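Local coordinates for protein carboxyvinyl-carboxyphosphonate phosphorylmutase (PDB 4IQD) that belongs to the phosphoenolpyruvate phosphomutase family of TIM-barrel proteins and holds pyruvic acid in several pockets, at residues A23-N28 with N211-A216; I162-D167 with N182-A187; D175-R180 with R204-K209. All coordinates share one frame; numbering follows the deposited sequence. Where two conformers were deposited one is given.

Interaction 1 (A23-N28 with N211-A216); sequences ALVEAN and NAPLLA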
loop_
_atom_site.group_PDB
_atom_site.type_symbol
_atom_site.label_atom_id
_atom_site.label_comp_id
_atom_site.label_asym_id
_atom_site.label_seq_id
_atom_site.Cartn_x
_atom_site.Cartn_y
_atom_site.Cartn_z
ATOM N N ALA A 23 -18.347 17.268 13.679
ATOM C CA ALA A 23 -17.830 18.509 14.235
ATOM C C ALA A 23 -16.953 19.208 13.213
ATOM O O ALA A 23 -17.155 20.385 12.914
ATOM C CB ALA A 23 -17.038 18.226 15.501
ATOM N N LEU A 24 -15.993 18.462 12.673
ATOM C CA LEU A 24 -15.065 18.975 11.673
ATOM C C LEU A 24 -15.805 19.617 10.507
ATOM O O LEU A 24 -15.380 20.641 9.973
ATOM C CB LEU A 24 -14.173 17.848 11.148
ATOM C CG LEU A 24 -13.219 17.155 12.118
ATOM C CD1 LEU A 24 -12.492 16.031 11.411
ATOM C CD2 LEU A 24 -12.241 18.147 12.694
ATOM N N VAL A 25 -16.919 19.009 10.124
ATOM C CA VAL A 25 -17.732 19.516 9.033
ATOM C C VAL A 25 -18.428 20.813 9.426
ATOM O O VAL A 25 -18.323 21.819 8.727
ATOM C CB VAL A 25 -18.783 18.484 8.609
ATOM C CG1 VAL A 25 -19.843 19.130 7.743
ATOM C CG2 VAL A 25 -18.120 17.333 7.884
ATOM N N GLU A 26 -19.118 20.786 10.562
ATOM C CA GLU A 26 -19.890 21.933 11.026
ATOM C C GLU A 26 -18.998 23.126 11.370
ATOM O O GLU A 26 -19.482 24.246 11.540
ATOM C CB GLU A 26 -20.736 21.544 12.242
ATOM C CG GLU A 26 -21.601 20.306 12.034
ATOM C CD GLU A 26 -22.731 20.527 11.042
ATOM O OE1 GLU A 26 -23.124 19.555 10.360
ATOM O OE2 GLU A 26 -23.241 21.666 10.959
ATOM N N ALA A 27 -17.696 22.875 11.466
ATOM C CA ALA A 27 -16.726 23.908 11.806
ATOM C C ALA A 27 -16.755 25.076 10.828
ATOM O O ALA A 27 -17.134 24.928 9.665
ATOM C CB ALA A 27 -15.328 23.317 11.882
ATOM N N ASN A 28 -16.347 26.237 11.321
ATOM C CA ASN A 28 -16.371 27.458 10.535
ATOM C C ASN A 28 -15.373 27.403 9.385
ATOM O O ASN A 28 -15.647 27.895 8.292
ATOM C CB ASN A 28 -16.075 28.654 11.440
ATOM C CG ASN A 28 -16.799 29.906 11.004
ATOM O OD1 ASN A 28 -17.699 29.857 10.166
ATOM N ND2 ASN A 28 -16.416 31.039 11.580
ATOM N N ASN A 211 -30.096 21.813 1.419
ATOM C CA ASN A 211 -29.985 21.932 2.874
ATOM C C ASN A 211 -28.986 20.970 3.526
ATOM O O ASN A 211 -29.350 20.173 4.389
ATOM C CB ASN A 211 -31.360 21.774 3.532
ATOM C CG ASN A 211 -32.017 20.445 3.202
ATOM O OD1 ASN A 211 -31.971 19.982 2.063
ATOM N ND2 ASN A 211 -32.625 19.820 4.204
ATOM N N ALA A 212 -27.725 21.067 3.122
ATOM C CA ALA A 212 -26.680 20.180 3.623
ATOM C C ALA A 212 -25.309 20.788 3.386
ATOM O O ALA A 212 -25.139 21.596 2.479
ATOM C CB ALA A 212 -26.767 18.819 2.946
ATOM N N PRO A 213 -24.322 20.406 4.207
ATOM C CA PRO A 213 -22.936 20.763 3.904
ATOM C C PRO A 213 -22.519 20.135 2.584
ATOM O O PRO A 213 -23.020 19.070 2.231
ATOM C CB PRO A 213 -22.153 20.122 5.049
ATOM C CG PRO A 213 -23.130 20.016 6.164
ATOM C CD PRO A 213 -24.450 19.744 5.517
ATOM N N LEU A 214 -21.619 20.787 1.859
ATOM C CA LEU A 214 -21.201 20.279 0.561
ATOM C C LEU A 214 -19.731 19.897 0.547
ATOM O O LEU A 214 -18.913 20.510 1.230
ATOM C CB LEU A 214 -21.495 21.303 -0.536
ATOM C CG LEU A 214 -22.960 21.717 -0.672
ATOM C CD1 LEU A 214 -23.150 22.594 -1.890
ATOM C CD2 LEU A 214 -23.866 20.501 -0.738
ATOM N N LEU A 215 -19.419 18.872 -0.239
ATOM C CA LEU A 215 -18.061 18.380 -0.409
ATOM C C LEU A 215 -17.547 18.786 -1.780
ATOM O O LEU A 215 -18.284 18.739 -2.763
ATOM C CB LEU A 215 -18.052 16.854 -0.280
ATOM C CG LEU A 215 -16.759 16.030 -0.273
ATOM C CD1 LEU A 215 -17.066 14.679 0.320
ATOM C CD2 LEU A 215 -16.160 15.844 -1.657
ATOM N N ALA A 216 -16.280 19.176 -1.838
ATOM C CA ALA A 216 -15.625 19.489 -3.098
ATOM C C ALA A 216 -14.598 18.411 -3.408
ATOM O O ALA A 216 -13.854 17.987 -2.529
ATOM C CB ALA A 216 -14.963 20.846 -3.024
#
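Val-25 and Pro-213 meet at about a right angle, a branched side chain set across a puckered ring. One methyl of the valine does the touching: CG1 lies 3.7 Å from Pro-213 CB, with the neighbouring ring atom CG only slightly farther off. The proline therefore offers the CB-CG side of its ring, and its nitrogen side is turned from the helix. The valine torsion explains the choice of methyl. With CG1 anti to the backbone N (chi1 165°), that branch is carried out toward the proline, while CG2 sits beside the backbone N and makes no close approach to the ring.

Glu-26 adds a lighter touch at the margin. Its CA-CB bond starts away from the other segment, but the chain folds back at chi2 (-69°) and brings the carboxylate round, so that OE1 comes within 4.2 Å of Pro-213 CG. This is a van der Waals approach to a carbon. No hydrogen bond joins the two segments; the contact is small, apolar at its centre and edged by one acidic group.

Val-25 stands near the C-terminal end of helix 14-26, and Ala-27 is where the chain leaves helical geometry. Pro-213 comes just before strand 215-217, its backbone hydrogen-bonded to Ile-192 of strand 191-194. Val-25 also packs on Tyr-161 of strand 161-166 and on Met-239 of strand 239-242, while Leu-215, further along the other segment, touches Met-239 and Val-163, so the end of helix 14-26 sits against the N-terminal ends of the barrel strands.

Interaction 2 (I162-D167 with N182-A187); sequences IVARTD and NAYVKA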
loop_
_atom_site.group_PDB
_atom_site.type_symbol
_atom_site.label_atom_id
_atom_site.label_comp_id
_atom_site.label_asym_id
_atom_site.label_seq_id
_atom_site.Cartn_x
_atom_site.Cartn_y
_atom_site.Cartn_z
ATOM N N ILE A 162 -23.247 10.103 6.708
ATOM C CA ILE A 162 -23.431 9.745 5.312
ATOM C C ILE A 162 -23.208 10.904 4.365
ATOM O O ILE A 162 -23.868 11.937 4.463
ATOM C CB ILE A 162 -24.838 9.222 5.037
ATOM C CG1 ILE A 162 -25.173 8.059 5.965
ATOM C CG2 ILE A 162 -24.948 8.796 3.588
ATOM C CD1 ILE A 162 -26.576 7.544 5.786
ATOM N N VAL A 163 -22.279 10.717 3.437
ATOM C CA VAL A 163 -22.111 11.647 2.335
ATOM C C VAL A 163 -22.673 11.007 1.072
ATOM O O VAL A 163 -22.315 9.883 0.730
ATOM C CB VAL A 163 -20.629 12.011 2.122
ATOM C CG1 VAL A 163 -20.462 12.850 0.867
ATOM C CG2 VAL A 163 -20.083 12.741 3.340
ATOM N N ALA A 164 -23.570 11.715 0.390
ATOM C CA ALA A 164 -24.181 11.189 -0.824
ATOM C C ALA A 164 -23.638 11.868 -2.078
ATOM O O ALA A 164 -23.681 13.092 -2.204
ATOM C CB ALA A 164 -25.696 11.322 -0.759
ATOM N N ARG A 165 -23.127 11.068 -3.005
ATOM C CA ARG A 165 -22.597 11.595 -4.254
ATOM C C ARG A 165 -23.622 11.486 -5.369
ATOM O O ARG A 165 -24.298 10.469 -5.504
ATOM C CB ARG A 165 -21.331 10.848 -4.662
ATOM C CG ARG A 165 -20.743 11.339 -5.972
ATOM C CD ARG A 165 -19.813 10.317 -6.583
ATOM N NE ARG A 165 -19.207 10.807 -7.813
ATOM C CZ ARG A 165 -17.898 10.834 -8.037
ATOM N NH1 ARG A 165 -17.059 10.387 -7.114
ATOM N NH2 ARG A 165 -17.430 11.297 -9.186
ATOM N N THR A 166 -23.740 12.535 -6.173
ATOM C CA THR A 166 -24.611 12.481 -7.338
ATOM C C THR A 166 -23.876 12.947 -8.593
ATOM O O THR A 166 -23.184 13.964 -8.581
ATOM C CB THR A 166 -25.922 13.277 -7.121
ATOM O OG1 THR A 166 -26.717 13.228 -8.310
ATOM C CG2 THR A 166 -25.633 14.727 -6.762
ATOM N N ASP A 167 -24.006 12.179 -9.670
ATOM C CA ASP A 167 -23.391 12.542 -10.942
ATOM C C ASP A 167 -24.426 13.111 -11.900
ATOM O O ASP A 167 -24.232 13.090 -13.113
ATOM C CB ASP A 167 -22.708 11.329 -11.578
ATOM C CG ASP A 167 -21.390 10.986 -10.914
ATOM O OD1 ASP A 167 -20.336 11.400 -11.436
ATOM O OD2 ASP A 167 -21.407 10.301 -9.870
ATOM N N ASN A 182 -31.599 16.985 -2.560
ATOM C CA ASN A 182 -32.514 17.250 -1.456
ATOM C C ASN A 182 -33.302 16.016 -1.032
ATOM O O ASN A 182 -33.741 15.913 0.113
ATOM C CB ASN A 182 -33.470 18.392 -1.805
ATOM C CG ASN A 182 -32.795 19.751 -1.773
ATOM O OD1 ASN A 182 -31.905 19.997 -0.959
ATOM N ND2 ASN A 182 -33.219 20.642 -2.663
ATOM N N ALA A 183 -33.479 15.083 -1.960
ATOM C CA ALA A 183 -34.159 13.833 -1.656
ATOM C C ALA A 183 -33.264 12.957 -0.800
ATOM O O ALA A 183 -33.704 12.386 0.196
ATOM C CB ALA A 183 -34.533 13.110 -2.931
ATOM N N TYR A 184 -32.001 12.862 -1.198
ATOM C CA TYR A 184 -31.028 12.052 -0.487
ATOM C C TYR A 184 -30.840 12.586 0.929
ATOM O O TYR A 184 -30.634 11.821 1.869
ATOM C CB TYR A 184 -29.689 12.061 -1.222
ATOM C CG TYR A 184 -29.732 11.546 -2.647
ATOM C CD1 TYR A 184 -30.741 10.695 -3.081
ATOM C CD2 TYR A 184 -28.749 11.909 -3.557
ATOM C CE1 TYR A 184 -30.768 10.227 -4.388
ATOM C CE2 TYR A 184 -28.768 11.449 -4.860
ATOM C CZ TYR A 184 -29.777 10.610 -5.272
ATOM O OH TYR A 184 -29.787 10.156 -6.571
ATOM N N VAL A 185 -30.925 13.904 1.070
ATOM C CA VAL A 185 -30.780 14.555 2.367
ATOM C C VAL A 185 -31.924 14.189 3.305
ATOM O O VAL A 185 -31.698 13.798 4.447
ATOM C CB VAL A 185 -30.715 16.088 2.230
ATOM C CG1 VAL A 185 -30.780 16.747 3.600
ATOM C CG2 VAL A 185 -29.452 16.497 1.497
ATOM N N LYS A 186 -33.155 14.307 2.821
ATOM C CA LYS A 186 -34.304 13.971 3.649
ATOM C C LYS A 186 -34.331 12.476 3.950
ATOM O O LYS A 186 -34.933 12.040 4.929
ATOM C CB LYS A 186 -35.607 14.415 2.984
ATOM C CG LYS A 186 -36.385 13.312 2.301
ATOM C CD LYS A 186 -37.819 13.748 2.076
ATOM C CE LYS A 186 -38.452 14.202 3.385
ATOM N NZ LYS A 186 -39.849 14.685 3.204
ATOM N N ALA A 187 -33.664 11.698 3.104
ATOM C CA ALA A 187 -33.599 10.255 3.282
ATOM C C ALA A 187 -32.632 9.900 4.405
ATOM O O ALA A 187 -32.718 8.824 4.993
ATOM C CB ALA A 187 -33.189 9.577 1.983
#
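Strand residues 162-166 and the helical turn 182-187 come closest at Ala-164 and Tyr-184, whose CA atoms are 6.9 Å apart. Both CA-CB bonds at this point are directed at the opposite segment. Along the extended strand, Ala-164 and Thr-166 aim toward the helix while Arg-165 between them points away, the usual alternation of a beta strand. No hydrogen bond crosses between the segments, and Tyr-184 carries the helix side of the contact.

The tyrosine reaches over two alternate strand residues, Ala-164 and Thr-166. Its CB lies 4.1 Å from Ala-164 CB, and the small alanine leaves room for the start of the aromatic side chain. The ring, with CG anti to the carbonyl carbon (chi1 -59°), then runs on toward Thr-166, whose CB meets the ring edge at CE2, 4.1 Å away and near the ring plane.

Strand 161-166, helix 174-187 and strand 191-194 form a beta-alpha-beta unit of the TIM barrel, and this contact seats the helix on the strand that precedes it. Leu-146 and Ile-150 of helix 143-156 also touch Tyr-184. The polar ends converge beyond the apolar patch: Asp-125 OD2 receives hydrogen bonds from Tyr-184 OH and Thr-166 OG1, and Tyr-184 OH also bonds Arg-180 NH1, which ties down the far end of the ring.

On the other face of the strand, Arg-165 belongs to a pyruvic acid pocket, with a weak hydrogen bond from NH1 to the ligand. Its NE forms a salt bridge with Asp-167 OD2 at 3.1 Å, met on the syn side but 28° out of the carboxylate plane, and NH2 has a second acidic partner in Glu-195.

Interaction 3 (D175-R180 with R204-K209); sequences DEAIER and RLFNSK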
loop_
_atom_site.group_PDB
_atom_site.type_symbol
_atom_site.label_atom_id
_atom_site.label_comp_id
_atom_site.label_asym_id
_atom_site.label_seq_id
_atom_site.Cartn_x
_atom_site.Cartn_y
_atom_site.Cartn_z
ATOM N N ASP A 175 -30.707 21.581 -12.068
ATOM C CA ASP A 175 -31.905 21.475 -11.241
ATOM C C ASP A 175 -32.249 20.027 -10.927
ATOM O O ASP A 175 -32.827 19.733 -9.885
ATOM C CB ASP A 175 -33.091 22.164 -11.910
ATOM C CG ASP A 175 -33.022 23.671 -11.803
ATOM O OD1 ASP A 175 -32.488 24.172 -10.789
ATOM O OD2 ASP A 175 -33.503 24.352 -12.733
ATOM N N GLU A 176 -31.889 19.128 -11.837
ATOM C CA GLU A 176 -32.097 17.703 -11.627
ATOM C C GLU A 176 -31.263 17.227 -10.459
ATOM O O GLU A 176 -31.727 16.465 -9.616
ATOM C CB GLU A 176 -31.684 16.919 -12.863
ATOM C CG GLU A 176 -32.753 16.018 -13.390
ATOM C CD GLU A 176 -33.363 16.561 -14.652
ATOM O OE1 GLU A 176 -34.099 15.806 -15.320
ATOM O OE2 GLU A 176 -33.101 17.741 -14.975
ATOM N N ALA A 177 -30.015 17.673 -10.428
ATOM C CA ALA A 177 -29.108 17.301 -9.357
ATOM C C ALA A 177 -29.617 17.840 -8.026
ATOM O O ALA A 177 -29.618 17.128 -7.024
ATOM C CB ALA A 177 -27.716 17.814 -9.649
ATOM N N ILE A 178 -30.065 19.093 -8.028
ATOM C CA ILE A 178 -30.585 19.727 -6.820
ATOM C C ILE A 178 -31.756 18.938 -6.254
ATOM O O ILE A 178 -31.857 18.741 -5.040
ATOM C CB ILE A 178 -31.016 21.183 -7.085
ATOM C CG1 ILE A 178 -29.785 22.065 -7.294
ATOM C CG2 ILE A 178 -31.860 21.718 -5.935
ATOM C CD1 ILE A 178 -30.105 23.522 -7.547
ATOM N N GLU A 179 -32.637 18.484 -7.140
ATOM C CA GLU A 179 -33.783 17.678 -6.735
ATOM C C GLU A 179 -33.337 16.360 -6.114
ATOM O O GLU A 179 -33.795 15.994 -5.034
ATOM C CB GLU A 179 -34.715 17.419 -7.920
ATOM C CG GLU A 179 -35.585 18.608 -8.300
ATOM C CD GLU A 179 -36.631 18.928 -7.248
ATOM O OE1 GLU A 179 -36.646 20.074 -6.750
ATOM O OE2 GLU A 179 -37.441 18.034 -6.923
ATOM N N ARG A 180 -32.446 15.652 -6.803
ATOM C CA ARG A 180 -31.904 14.399 -6.291
ATOM C C ARG A 180 -31.267 14.624 -4.932
ATOM O O ARG A 180 -31.575 13.920 -3.976
ATOM C CB ARG A 180 -30.860 13.821 -7.245
ATOM C CG ARG A 180 -31.419 13.087 -8.448
ATOM C CD ARG A 180 -30.306 12.332 -9.155
ATOM N NE ARG A 180 -30.780 11.523 -10.270
ATOM C CZ ARG A 180 -31.102 10.236 -10.181
ATOM N NH1 ARG A 180 -31.014 9.602 -9.023
ATOM N NH2 ARG A 180 -31.519 9.581 -11.254
ATOM N N ARG A 204 -22.339 28.176 -5.708
ATOM C CA ARG A 204 -23.115 29.021 -4.804
ATOM C C ARG A 204 -24.619 28.752 -4.898
ATOM O O ARG A 204 -25.318 28.756 -3.885
ATOM C CB ARG A 204 -22.827 30.498 -5.087
ATOM C CG ARG A 204 -21.353 30.884 -5.015
ATOM C CD ARG A 204 -21.176 32.391 -5.184
ATOM N NE ARG A 204 -19.794 32.836 -5.006
ATOM C CZ ARG A 204 -19.257 33.178 -3.836
ATOM N NH1 ARG A 204 -19.980 33.118 -2.728
ATOM N NH2 ARG A 204 -17.993 33.572 -3.771
ATOM N N LEU A 205 -25.110 28.522 -6.112
ATOM C CA LEU A 205 -26.530 28.245 -6.314
ATOM C C LEU A 205 -26.932 26.904 -5.720
ATOM O O LEU A 205 -27.988 26.782 -5.097
ATOM C CB LEU A 205 -26.885 28.257 -7.797
ATOM C CG LEU A 205 -28.323 27.841 -8.111
ATOM C CD1 LEU A 205 -29.320 28.786 -7.447
ATOM C CD2 LEU A 205 -28.560 27.784 -9.608
ATOM N N PHE A 206 -26.094 25.897 -5.934
ATOM C CA PHE A 206 -26.374 24.562 -5.429
ATOM C C PHE A 206 -26.413 24.607 -3.908
ATOM O O PHE A 206 -27.323 24.067 -3.286
ATOM C CB PHE A 206 -25.315 23.574 -5.920
ATOM C CG PHE A 206 -25.685 22.130 -5.715
ATOM C CD1 PHE A 206 -26.340 21.421 -6.708
ATOM C CD2 PHE A 206 -25.365 21.477 -4.537
ATOM C CE1 PHE A 206 -26.679 20.089 -6.526
ATOM C CE2 PHE A 206 -25.700 20.147 -4.348
ATOM C CZ PHE A 206 -26.359 19.453 -5.344
ATOM N N ASN A 207 -25.420 25.273 -3.324
ATOM C CA ASN A 207 -25.356 25.482 -1.885
ATOM C C ASN A 207 -26.607 26.181 -1.363
ATOM O O ASN A 207 -27.094 25.875 -0.275
ATOM C CB ASN A 207 -24.109 26.305 -1.539
ATOM C CG ASN A 207 -23.912 26.479 -0.046
ATOM O OD1 ASN A 207 -24.315 25.633 0.753
ATOM N ND2 ASN A 207 -23.285 27.584 0.340
ATOM N N SER A 208 -27.132 27.105 -2.161
ATOM C CA SER A 208 -28.277 27.913 -1.763
ATOM C C SER A 208 -29.572 27.119 -1.786
ATOM O O SER A 208 -30.497 27.401 -1.030
ATOM C CB SER A 208 -28.409 29.126 -2.682
ATOM O OG SER A 208 -29.373 30.032 -2.177
ATOM N N LYS A 209 -29.637 26.124 -2.659
ATOM C CA LYS A 209 -30.870 25.378 -2.852
ATOM C C LYS A 209 -30.865 24.030 -2.139
ATOM O O LYS A 209 -31.880 23.338 -2.115
ATOM C CB LYS A 209 -31.134 25.170 -4.345
ATOM C CG LYS A 209 -32.534 25.566 -4.794
ATOM C CD LYS A 209 -32.612 27.044 -5.127
ATOM C CE LYS A 209 -34.046 27.480 -5.367
ATOM N NZ LYS A 209 -34.723 26.654 -6.406
#
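Ala-177 opens the contact by setting its CB 4.0 Å from Phe-206 CE1, while its carbonyl carbon lies at the edge of that ring, near the ring plane. The next residue, Ile-178, does most of the work. Its CG1 approaches Phe-206 CD1 at 3.6 Å, coming in obliquely, and the two side chains slide past each other in opposite directions. The phenylalanine is placed for this by chi1 of -167°, which holds CG anti to the backbone N and turns the ring inward, past Ala-177 and Ile-178 and toward strand 191-194.

These helices, 174-187 and 200-209, are successive outer helices of the TIM barrel, joined through strand 191-194. Their short segments run with axes 10.3 Å apart and 33° from parallel. Phe-206 also touches Ile-192 and Pro-194 of that strand, so its ring fills in between the two helices and the strand.

The end of the same Ile-178 branch packs on Lys-209, with CD1 3.7 Å from Lys-209 CB, and the other branch, CG2, lies against CB and CG. Lys-209 lies at the exposed margin, its chain bent at chi2 (86°).

From the N terminus, helix 14-26 enters interaction 1 first, but its partner comes only at residues 211-216, so this contact closes a loop of 182 residues. Both others fall within that span. Interaction 2 starts on strand 161-166 and closes a short loop at 182-187; interaction 3 starts between those segments, at 175-180, and closes at 204-209, so the two cross. They share helix 174-187, which is tied to its preceding strand by one and to the next helix by the other. Asn-182 ND2 probably bonds Lys-209 O between them, and Leu-214 packs on Phe-206 to join interactions 1 and 3.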